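Local coordinates for G protein coupled receptor (Arabidopsis thaliana, PDB 3T33) that binds zinc as a LanC-like protein, may play a role in abscisic acid signalling and may interact with a G-protein alpha subunit, at residues R197-S200 and V201-I205; Y177-A180 and C181-N185; P167-L170 and L171-R174. All coordinates share one frame; numbering follows the deposited sequence.

The three contacts follow each other along the chain in the order 3, 2, 1. Interaction 3 is the buried loop leading into helix 174-188, interaction 2 a mostly apolar stretch of that helix, and interaction 1 a segment of the next helix, 195-212, part of which faces solvent. Their chemistry changes accordingly: a carboxylate binding backbone N-H groups in the loop, aromatic and sulfur packing in the core, an ion pair on the outer helix. Met-198 joins the two helices, its CG lying 3.7 Å from CB of Cys-181. The loop meets helix 195-212 where Tyr-168 OH probably hydrogen-bonds Glu-204 OE2 at 2.6 Å.

Interaction 1 of 3, residues R197-S200 and V201-I205; sequences RMRS and VVEEI
Val-201 opens the second half of this stretch of helix, its N donating to Arg-197 O at 3.3 Å. Its CG2, anti to its own carbonyl carbon, lies back along the helix, 3.3 Å from the same Arg-197 O. Val-202 continues the pattern with a bond from its N to Met-198 O. Its CG1 is 3.7 Å from NH1 of Arg-199, meeting the guanidinium obliquely.

Glu-203 is tied to Arg-199 twice. Its N reaches Arg-199 O at 2.9 Å, and its OE2 accepts the N-H of Arg-199 NE in a salt bridge of 3.0 Å. NE meets OE2 on its anti side, tilted out of the carboxylate plane, and the carboxylate stands at 90° to the guanidinium, so one N-H is used rather than a paired, coplanar grip. The arginine chain bends at chi2 (56°), which carries NE toward Glu-203. NH2 of the same arginine forms a salt bridge with Glu-252, so the guanidinium is shared between two carboxylates.

Glu-204 N bonds Ser-200 O at 3.1 Å, while its carboxylate turns away to Tyr-168 and Arg-207. Successive i to i+4 backbone bonds with an i to i+4 Arg-Glu ion pair alongside are typical of an amphipathic alpha-helix, here helix 195-212 of the LanC-like fold.

Interaction 2 of 3, residues Y177-A180 and C181-N185; sequences YLWA and CLFLN
Tyr-177 and Cys-181, one turn apart on helix 174-188, form a sulfur-aromatic contact within a largely buried alpha-helix of the LanC-like fold.

The backbone supplies four i to i+4 hydrogen bonds across the junction. That from Leu-182 N to Leu-178 O is nearly straight, with an N-H...O angle of 174°, and the shortest two, Phe-183 N to Trp-179 O and Leu-184 N to Ala-180 O, are both 2.8 Å long.

Two contacts involve aromatic rings. SG of Cys-181 sits over one face of the Tyr-177 ring, 3.8 Å from its centroid and shifted toward the rim beside CE2 and CZ. With chi1 at -61°, SG is anti to its carbonyl carbon and lies back toward the preceding turn, where the ring is. Trp-179 and Phe-183 have planes 23° apart, yet their rings are slid so far that they barely overlap, the six-membered ring of Trp-179 and the Phe-183 ring having centroids 5.5 Å apart. Phe-126 meets both rings, and the indole NE1 hydrogen-bonds Tyr-413 O near the C-terminus.

Aliphatic packing is looser: Leu-178 CG approaches Leu-182 CD1 at 4.2 Å, on the side where Val-202 and Met-198 of helix 195-212 pack. The closest contact between two side chains of these segments is much tighter, CZ3 of Trp-179 lying 3.3 Å from CB of Phe-183.

Interaction 3 of 3, residues P167-L170 and L171-R174; sequences PYEL and LYGR
Glu-169 folds its side chain back over the turn that follows it and binds the backbone of Tyr-172 and Gly-173. From CB the chain takes a compact course: CG stands between the backbone N and the carbonyl carbon (chi1 48°), and a bend at chi2 swings the carboxylate over the following peptides. CD consequently comes within 3.4 Å of Tyr-172 N. At the tip, OE1 accepts the N-H of Tyr-172 at 2.8 Å (N to OE1) through its syn lone pair. It also takes a weak bond from Gly-173 N, short at 2.6 Å but poorly aligned (N-H...O 118°). OE2 lies 3.7 Å from CB of Leu-171 and is hydrogen-bonded to ND1 of His-234, so both carboxylate oxygens have partners.

The backbone closes the same loop. Gly-173 N makes a second weak bond, to Glu-169 O, and Arg-174 N bonds Pro-167 O at 3.0 Å. Gly-173, at the N-cap of helix 174-188, passes close to the 167-169 backbone, its CA only 3.1 Å from Pro-167 O.

Arg-174 and Tyr-168 run side by side, pointing the same way. NE of Arg-174 approaches CE1 of Tyr-168 at 3.2 Å, and the ring and guanidinium planes are inclined to each other by 43°, so this is no flat stack; the tyrosine hydroxyl is engaged by Glu-204.

Leu-171 lies near the zinc site without being a ligand, its side chain about 7 Å from the bound ion. The chemistry implies a turn fixed from within just before a helix start: OE1 of the buried Glu-169 is gripped by the N-H groups of Tyr-172 and, weakly, Gly-173, while His-234 ND1 holds OE2, and together these bonds fix the rotation of the carboxylate.

Interaction 1 of 3, residues R197-S200 and V201-I205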
# COMPACT_ATOMS: atom_id res chain seq x y z
N ARG A 197 -22.95 -0.03 -11.01
CA ARG A 197 -21.95 -1.06 -11.25
C ARG A 197 -21.12 -1.36 -10.00
O ARG A 197 -20.84 -2.52 -9.69
CB ARG A 197 -21.03 -0.65 -12.40
CG ARG A 197 -21.66 -0.79 -13.78
CD ARG A 197 -22.80 -1.79 -13.76
NE ARG A 197 -22.34 -3.15 -14.02
CZ ARG A 197 -22.92 -4.24 -13.52
NH1 ARG A 197 -23.99 -4.13 -12.75
NH2 ARG A 197 -22.43 -5.44 -13.80
N MET A 198 -20.71 -0.31 -9.28
CA MET A 198 -19.88 -0.49 -8.07
C MET A 198 -20.73 -1.09 -6.95
O MET A 198 -20.30 -2.02 -6.26
CB MET A 198 -19.22 0.85 -7.63
CG MET A 198 -18.31 1.49 -8.68
SD MET A 198 -17.91 3.20 -8.18
CE MET A 198 -16.91 2.87 -6.75
N ARG A 199 -21.93 -0.57 -6.77
CA ARG A 199 -22.86 -1.16 -5.79
C ARG A 199 -23.14 -2.65 -6.06
O ARG A 199 -23.12 -3.49 -5.14
CB ARG A 199 -24.14 -0.35 -5.75
CG ARG A 199 -25.17 -0.84 -4.72
CD ARG A 199 -24.61 -0.89 -3.29
NE ARG A 199 -25.52 -1.63 -2.44
CZ ARG A 199 -25.36 -1.88 -1.15
NH1 ARG A 199 -24.30 -1.43 -0.47
NH2 ARG A 199 -26.31 -2.59 -0.53
N SER A 200 -23.25 -3.02 -7.34
CA SER A 200 -23.52 -4.42 -7.65
C SER A 200 -22.37 -5.30 -7.23
O SER A 200 -22.56 -6.42 -6.79
CB SER A 200 -23.79 -4.61 -9.15
OG SER A 200 -23.07 -5.78 -9.53
N VAL A 201 -21.14 -4.80 -7.38
CA VAL A 201 -19.96 -5.61 -6.97
C VAL A 201 -19.94 -5.76 -5.46
O VAL A 201 -19.61 -6.82 -4.93
CB VAL A 201 -18.61 -5.01 -7.56
CG1 VAL A 201 -17.40 -5.81 -7.17
CG2 VAL A 201 -18.72 -4.92 -9.04
N VAL A 202 -20.34 -4.69 -4.77
CA VAL A 202 -20.45 -4.71 -3.31
C VAL A 202 -21.47 -5.80 -2.86
O VAL A 202 -21.18 -6.61 -1.96
CB VAL A 202 -20.87 -3.28 -2.75
CG1 VAL A 202 -21.30 -3.39 -1.25
CG2 VAL A 202 -19.71 -2.25 -2.92
N GLU A 203 -22.66 -5.81 -3.47
CA GLU A 203 -23.68 -6.78 -3.07
C GLU A 203 -23.23 -8.22 -3.32
O GLU A 203 -23.37 -9.08 -2.45
CB GLU A 203 -25.01 -6.46 -3.71
CG GLU A 203 -25.61 -5.16 -3.19
CD GLU A 203 -26.75 -4.71 -4.03
OE1 GLU A 203 -27.03 -5.44 -5.00
OE2 GLU A 203 -27.37 -3.64 -3.73
N GLU A 204 -22.52 -8.45 -4.42
CA GLU A 204 -21.95 -9.78 -4.64
C GLU A 204 -20.92 -10.10 -3.62
O GLU A 204 -20.74 -11.26 -3.25
CB GLU A 204 -21.37 -9.93 -6.04
CG GLU A 204 -20.57 -11.22 -6.31
CD GLU A 204 -21.38 -12.60 -6.20
OE1 GLU A 204 -22.63 -12.60 -6.24
OE2 GLU A 204 -20.72 -13.68 -6.11
N ILE A 205 -20.18 -9.08 -3.17
CA ILE A 205 -19.22 -9.33 -2.11
C ILE A 205 -19.94 -9.73 -0.80
O ILE A 205 -19.49 -10.64 -0.13
CB ILE A 205 -18.13 -8.17 -1.97
CG1 ILE A 205 -17.13 -8.20 -3.17
CG2 ILE A 205 -17.32 -8.34 -0.69
CD1 ILE A 205 -16.33 -6.95 -3.44

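Interaction 2 of 3, residues Y177-A180 and C181-N185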
# COMPACT_ATOMS: atom_id res chain seq x y z
N TYR A 177 -10.99 -5.00 -8.32
CA TYR A 177 -11.56 -4.23 -9.40
C TYR A 177 -12.29 -3.03 -8.77
O TYR A 177 -12.28 -1.90 -9.28
CB TYR A 177 -12.52 -5.13 -10.17
CG TYR A 177 -13.48 -4.33 -10.99
CD1 TYR A 177 -13.10 -3.83 -12.24
CD2 TYR A 177 -14.74 -4.07 -10.55
CE1 TYR A 177 -13.98 -3.06 -13.02
CE2 TYR A 177 -15.67 -3.28 -11.35
CZ TYR A 177 -15.27 -2.80 -12.57
OH TYR A 177 -16.09 -1.98 -13.35
N LEU A 178 -12.99 -3.29 -7.68
CA LEU A 178 -13.81 -2.27 -7.03
C LEU A 178 -12.90 -1.15 -6.48
O LEU A 178 -13.23 0.04 -6.60
CB LEU A 178 -14.56 -2.91 -5.86
CG LEU A 178 -15.33 -1.98 -4.91
CD1 LEU A 178 -16.36 -1.14 -5.73
CD2 LEU A 178 -16.00 -2.80 -3.82
N TRP A 179 -11.77 -1.54 -5.88
CA TRP A 179 -10.73 -0.57 -5.51
C TRP A 179 -10.37 0.44 -6.68
O TRP A 179 -10.38 1.65 -6.45
CB TRP A 179 -9.48 -1.27 -4.93
CG TRP A 179 -8.57 -0.32 -4.09
CD1 TRP A 179 -8.48 -0.26 -2.71
CD2 TRP A 179 -7.68 0.70 -4.59
NE1 TRP A 179 -7.57 0.69 -2.33
CE2 TRP A 179 -7.08 1.32 -3.46
CE3 TRP A 179 -7.32 1.14 -5.89
CZ2 TRP A 179 -6.10 2.39 -3.59
CZ3 TRP A 179 -6.34 2.18 -6.03
CH2 TRP A 179 -5.74 2.79 -4.85
N ALA A 180 -10.17 -0.07 -7.90
CA ALA A 180 -9.85 0.75 -9.08
C ALA A 180 -10.93 1.75 -9.40
O ALA A 180 -10.62 2.88 -9.84
CB ALA A 180 -9.60 -0.12 -10.32
N CYS A 181 -12.18 1.29 -9.30
CA CYS A 181 -13.32 2.14 -9.52
C CYS A 181 -13.26 3.28 -8.49
O CYS A 181 -13.41 4.39 -8.86
CB CYS A 181 -14.66 1.39 -9.32
SG CYS A 181 -14.89 -0.03 -10.46
N LEU A 182 -13.18 2.95 -7.20
CA LEU A 182 -13.12 3.98 -6.14
C LEU A 182 -11.98 4.95 -6.41
O LEU A 182 -12.16 6.11 -6.40
CB LEU A 182 -12.97 3.34 -4.81
CG LEU A 182 -14.18 2.49 -4.40
CD1 LEU A 182 -13.87 1.59 -3.25
CD2 LEU A 182 -15.44 3.40 -4.11
N PHE A 183 -10.83 4.43 -6.80
CA PHE A 183 -9.68 5.24 -7.11
C PHE A 183 -9.94 6.19 -8.28
O PHE A 183 -9.69 7.40 -8.21
CB PHE A 183 -8.51 4.30 -7.43
CG PHE A 183 -7.31 4.99 -8.02
CD1 PHE A 183 -7.25 5.24 -9.40
CD2 PHE A 183 -6.23 5.39 -7.19
CE1 PHE A 183 -6.10 5.89 -9.99
CE2 PHE A 183 -5.06 6.01 -7.77
CZ PHE A 183 -4.99 6.26 -9.17
N LEU A 184 -10.48 5.66 -9.36
CA LEU A 184 -10.81 6.47 -10.51
C LEU A 184 -11.79 7.59 -10.16
O LEU A 184 -11.56 8.79 -10.51
CB LEU A 184 -11.36 5.62 -11.65
CG LEU A 184 -11.65 6.42 -12.90
CD1 LEU A 184 -10.45 7.23 -13.35
CD2 LEU A 184 -12.12 5.52 -14.07
N ASN A 185 -12.87 7.23 -9.46
CA ASN A 185 -13.92 8.21 -9.11
C ASN A 185 -13.41 9.33 -8.15
O ASN A 185 -13.68 10.51 -8.34
CB ASN A 185 -15.19 7.50 -8.56
CG ASN A 185 -16.09 6.84 -9.72
OD1 ASN A 185 -15.72 6.80 -10.90
ND2 ASN A 185 -17.25 6.37 -9.36

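Interaction 3 of 3, residues P167-L170 and L171-R174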
# COMPACT_ATOMS: atom_id res chain seq x y z
N PRO A 167 -12.30 -14.50 -8.03
CA PRO A 167 -12.32 -14.49 -6.54
C PRO A 167 -12.76 -13.15 -5.93
O PRO A 167 -13.23 -12.27 -6.65
CB PRO A 167 -10.89 -14.83 -6.15
CG PRO A 167 -10.06 -14.61 -7.38
CD PRO A 167 -10.94 -14.64 -8.59
N TYR A 168 -12.62 -12.99 -4.61
CA TYR A 168 -13.11 -11.76 -3.94
C TYR A 168 -12.02 -10.81 -3.43
O TYR A 168 -12.32 -9.68 -3.04
CB TYR A 168 -14.10 -12.10 -2.79
CG TYR A 168 -15.28 -12.83 -3.38
CD1 TYR A 168 -16.38 -12.11 -3.81
CD2 TYR A 168 -15.23 -14.20 -3.62
CE1 TYR A 168 -17.43 -12.72 -4.40
CE2 TYR A 168 -16.31 -14.83 -4.28
CZ TYR A 168 -17.40 -14.07 -4.66
OH TYR A 168 -18.50 -14.63 -5.28
N GLU A 169 -10.79 -11.27 -3.43
CA GLU A 169 -9.75 -10.61 -2.76
C GLU A 169 -9.13 -9.45 -3.60
O GLU A 169 -9.68 -9.05 -4.65
CB GLU A 169 -8.72 -11.63 -2.23
CG GLU A 169 -8.26 -12.66 -3.22
CD GLU A 169 -7.52 -12.03 -4.41
OE1 GLU A 169 -8.21 -11.53 -5.31
OE2 GLU A 169 -6.27 -12.05 -4.45
N LEU A 170 -8.01 -8.89 -3.15
CA LEU A 170 -7.57 -7.57 -3.68
C LEU A 170 -6.71 -7.76 -4.87
O LEU A 170 -6.77 -6.98 -5.76
CB LEU A 170 -6.77 -6.74 -2.66
CG LEU A 170 -6.93 -5.22 -2.40
CD1 LEU A 170 -5.54 -4.57 -2.11
CD2 LEU A 170 -7.67 -4.48 -3.40
N LEU A 171 -5.85 -8.75 -4.86
CA LEU A 171 -4.92 -8.89 -5.98
C LEU A 171 -5.56 -9.41 -7.28
O LEU A 171 -5.21 -8.93 -8.38
CB LEU A 171 -3.70 -9.69 -5.56
CG LEU A 171 -2.50 -8.82 -5.16
CD1 LEU A 171 -2.83 -7.79 -4.16
CD2 LEU A 171 -1.31 -9.60 -4.70
N TYR A 172 -6.57 -10.28 -7.17
CA TYR A 172 -7.18 -10.95 -8.39
C TYR A 172 -8.71 -10.86 -8.48
O TYR A 172 -9.27 -10.99 -9.56
CB TYR A 172 -6.67 -12.39 -8.58
CG TYR A 172 -5.14 -12.45 -8.75
CD1 TYR A 172 -4.50 -11.88 -9.88
CD2 TYR A 172 -4.33 -13.05 -7.80
CE1 TYR A 172 -3.12 -11.93 -10.03
CE2 TYR A 172 -2.94 -13.09 -7.94
CZ TYR A 172 -2.36 -12.53 -9.04
OH TYR A 172 -0.99 -12.58 -9.16
N GLY A 173 -9.34 -10.49 -7.39
CA GLY A 173 -10.76 -10.50 -7.26
C GLY A 173 -11.47 -9.19 -7.31
O GLY A 173 -10.94 -8.15 -7.71
N ARG A 174 -12.72 -9.28 -6.93
CA ARG A 174 -13.64 -8.20 -6.99
C ARG A 174 -13.25 -7.01 -6.10
O ARG A 174 -13.48 -5.90 -6.48
CB ARG A 174 -15.07 -8.73 -6.60
CG ARG A 174 -15.90 -9.27 -7.81
CD ARG A 174 -17.27 -9.91 -7.36
NE ARG A 174 -17.14 -11.35 -7.26
CZ ARG A 174 -17.42 -12.20 -8.24
NH1 ARG A 174 -17.89 -11.76 -9.38
NH2 ARG A 174 -17.18 -13.48 -8.07